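Side-chain contact in AOC_like domain-containing protein (Frankia sp. Cc1.17, PDB 7DVI), which acts as an exo-selective intermolecular Diels-Alderase, AbnU, built on an allene oxide cyclase-like beta-barrel: residues Q37-A42 / V46-S51. Residues are numbered along the deposited sequence; the frame is centred on the assembly and turned at random.
Sequences QNVNVA and VGQIGS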
ATOM      1  N   GLN A  37      -9.906 -20.499   8.374  1.00 32.08           N
ATOM      2  CA  GLN A  37      -9.814 -20.031   6.973  1.00 34.50           C
ATOM      3  C   GLN A  37     -10.511 -21.009   6.034  1.00 36.60           C
ATOM      4  O   GLN A  37     -10.691 -22.149   6.424  1.00 34.27           O
ATOM      5  CB  GLN A  37      -8.356 -20.006   6.524  1.00 37.80           C
ATOM      6  CG  GLN A  37      -7.787 -21.379   6.237  1.00 41.27           C
ATOM      7  CD  GLN A  37      -6.286 -21.384   6.277  1.00 47.59           C
ATOM      8  OE1 GLN A  37      -5.687 -21.042   7.280  1.00 57.04           O
ATOM      9  NE2 GLN A  37      -5.663 -21.789   5.187  1.00 49.34           N
ATOM     10  N   ASN A  38     -10.901 -20.524   4.863  1.00 32.30           N
ATOM     11  CA  ASN A  38     -11.461 -21.404   3.800  1.00 33.88           C
ATOM     12  C   ASN A  38     -10.524 -21.296   2.605  1.00 32.49           C
ATOM     13  O   ASN A  38     -10.952 -21.572   1.537  1.00 32.88           O
ATOM     14  CB  ASN A  38     -12.939 -21.120   3.501  1.00 30.27           C
ATOM     15  CG  ASN A  38     -13.159 -19.811   2.781  1.00 29.29           C
ATOM     16  OD1 ASN A  38     -12.237 -19.004   2.748  1.00 29.23           O
ATOM     17  ND2 ASN A  38     -14.372 -19.559   2.314  1.00 29.37           N
ATOM     18  N   VAL A  39      -9.318 -20.781   2.800  1.00 32.10           N
ATOM     19  CA  VAL A  39      -8.281 -20.696   1.755  1.00 36.00           C
ATOM     20  C   VAL A  39      -7.787 -22.111   1.414  1.00 41.00           C
ATOM     21  O   VAL A  39      -7.333 -22.828   2.317  1.00 38.69           O
ATOM     22  CB  VAL A  39      -7.092 -19.804   2.152  1.00 35.25           C
ATOM     23  CG1 VAL A  39      -6.002 -19.903   1.099  1.00 35.57           C
ATOM     24  CG2 VAL A  39      -7.510 -18.338   2.327  1.00 34.53           C
ATOM     25  N   ASN A  40      -7.880 -22.460   0.139  1.00 43.45           N
ATOM     26  CA  ASN A  40      -7.336 -23.719  -0.432  1.00 38.76           C
ATOM     27  C   ASN A  40      -5.860 -23.470  -0.622  1.00 34.15           C
ATOM     28  O   ASN A  40      -5.507 -22.712  -1.558  1.00 33.65           O
ATOM     29  CB  ASN A  40      -8.038 -24.082  -1.731  0.50 45.53           C
ATOM     30  CG  ASN A  40      -7.556 -25.414  -2.280  1.00 46.72           C
ATOM     31  OD1 ASN A  40      -6.379 -25.732  -2.219  1.00 40.39           O
ATOM     32  ND2 ASN A  40      -8.476 -26.172  -2.824  1.00 45.50           N
ATOM     33  N   VAL A  41      -5.029 -24.003   0.274  1.00 33.48           N
ATOM     34  CA  VAL A  41      -3.606 -23.576   0.314  1.00 40.93           C
ATOM     35  C   VAL A  41      -2.917 -23.947  -0.998  1.00 46.74           C
ATOM     36  O   VAL A  41      -2.064 -23.158  -1.496  1.00 45.27           O
ATOM     37  CB  VAL A  41      -2.878 -24.142   1.534  1.00 43.55           C
ATOM     38  CG1 VAL A  41      -1.402 -23.826   1.487  1.00 45.67           C
ATOM     39  CG2 VAL A  41      -3.478 -23.596   2.808  1.00 46.30           C
ATOM     40  N   ALA A  42      -3.284 -25.083  -1.582  1.00 50.01           N
ATOM     41  CA  ALA A  42      -2.585 -25.615  -2.773  1.00 49.28           C
ATOM     42  C   ALA A  42      -2.984 -24.763  -3.975  1.00 43.80           C
ATOM     43  O   ALA A  42      -2.125 -24.466  -4.786  1.00 46.06           O
ATOM     44  CB  ALA A  42      -2.922 -27.082  -2.959  1.00 54.51           C
ATOM     45  N   VAL A  46     -10.019 -16.731  -5.402  1.00 33.77           N
ATOM     46  CA  VAL A  46     -10.413 -15.322  -5.117  1.00 34.23           C
ATOM     47  C   VAL A  46     -11.598 -15.361  -4.172  1.00 35.90           C
ATOM     48  O   VAL A  46     -12.592 -16.061  -4.455  1.00 32.28           O
ATOM     49  CB  VAL A  46     -10.739 -14.541  -6.408  1.00 31.96           C
ATOM     50  CG1 VAL A  46     -11.415 -13.211  -6.104  1.00 34.94           C
ATOM     51  CG2 VAL A  46      -9.493 -14.316  -7.230  1.00 32.45           C
ATOM     52  N   GLY A  47     -11.554 -14.584  -3.098  1.00 29.65           N
ATOM     53  CA  GLY A  47     -12.701 -14.469  -2.187  1.00 27.85           C
ATOM     54  C   GLY A  47     -12.538 -15.346  -0.966  1.00 30.89           C
ATOM     55  O   GLY A  47     -13.287 -15.135  -0.021  1.00 31.70           O
ATOM     56  N   GLN A  48     -11.608 -16.303  -0.976  1.00 27.13           N
ATOM     57  CA  GLN A  48     -11.297 -17.091   0.234  1.00 26.02           C
ATOM     58  C   GLN A  48     -10.609 -16.156   1.272  1.00 27.03           C
ATOM     59  O   GLN A  48      -9.786 -15.289   0.838  1.00 25.74           O
ATOM     60  CB  GLN A  48     -10.420 -18.277  -0.141  1.00 30.72           C
ATOM     61  CG  GLN A  48     -11.211 -19.303  -1.000  1.00 32.82           C
ATOM     62  CD  GLN A  48     -10.418 -20.541  -1.369  1.00 31.21           C
ATOM     63  OE1 GLN A  48      -9.192 -20.545  -1.361  1.00 30.66           O
ATOM     64  NE2 GLN A  48     -11.141 -21.614  -1.703  1.00 33.10           N
ATOM     65  N   ILE A  49     -10.866 -16.401   2.555  1.00 26.24           N
ATOM     66  CA  ILE A  49     -10.335 -15.567   3.680  1.00 26.43           C
ATOM     67  C   ILE A  49      -9.769 -16.437   4.792  1.00 30.58           C
ATOM     68  O   ILE A  49     -10.113 -17.635   4.893  1.00 28.53           O
ATOM     69  CB  ILE A  49     -11.448 -14.640   4.221  1.00 26.52           C
ATOM     70  CG1 ILE A  49     -12.560 -15.362   4.976  1.00 29.72           C
ATOM     71  CG2 ILE A  49     -12.021 -13.792   3.104  1.00 23.22           C
ATOM     72  CD1 ILE A  49     -13.312 -14.465   5.974  1.00 28.62           C
ATOM     73  N   GLY A  50      -9.003 -15.804   5.674  1.00 27.65           N
ATOM     74  CA  GLY A  50      -8.626 -16.368   6.970  1.00 28.94           C
ATOM     75  C   GLY A  50      -8.515 -15.254   7.992  1.00 30.62           C
ATOM     76  O   GLY A  50      -8.321 -14.081   7.583  1.00 25.29           O
ATOM     77  N   SER A  51      -8.658 -15.608   9.253  1.00 28.84           N
ATOM     78  CA  SER A  51      -8.453 -14.705  10.410  1.00 28.70           C
ATOM     79  C   SER A  51      -7.489 -15.422  11.348  1.00 35.19           C
ATOM     80  O   SER A  51      -7.507 -16.708  11.427  1.00 32.15           O
ATOM     81  CB  SER A  51      -9.740 -14.365  11.086  1.00 26.31           C
ATOM     82  OG  SER A  51     -10.629 -13.671  10.216  1.00 28.01           O
TER
HETATM   83  O   HOH W   1     -14.963 -17.168   0.846  1.00 32.51           O
HETATM   84  O   HOH W   2     -11.091 -24.432  -3.216  1.00 40.75           O
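Gln-37 and Gly-50 form an antiparallel, non-hydrogen-bonded pair with CA atoms 3.9 Å apart, and next to it Asn-38 N donates to Ile-49 O at 3.0 Å. Past this point side chains take over the pairing. With CG lodged between its backbone N and carbonyl carbon (chi1 71°), Asn-38 turns its amide to the opposite strand, where OD1 accepts Ile-49 N in the carbonyl plane (2.9 Å, 161° at the hydrogen), as a main-chain carbonyl would; its ND2 reaches Gly-47 O through a water. Gln-48 is long enough to lie extended across Asn-38 O, and its OE1 receives Asn-40 N at 2.8 Å, nearly straight at the hydrogen although the donor stands above the amide plane. OE1 also accepts Gln-45 N, so one oxygen ties down both limbs of the loop. Shortening Gln-48 to an alanine would remove the amide and is likely to leave the N-H groups of Asn-40 and Gln-45 without the acceptor they share. Buried Val-39, apolar and compact, sets CG2 against Gln-48 CB (3.8 Å), while Gly-50 suits its place because a side chain there would crowd Gln-37 CB. The contact thus extends the hairpin joining barrel strands 22-37 and 49-57, with Gln-37 and Val-39 packing on Tyr-71 of strand 63-76.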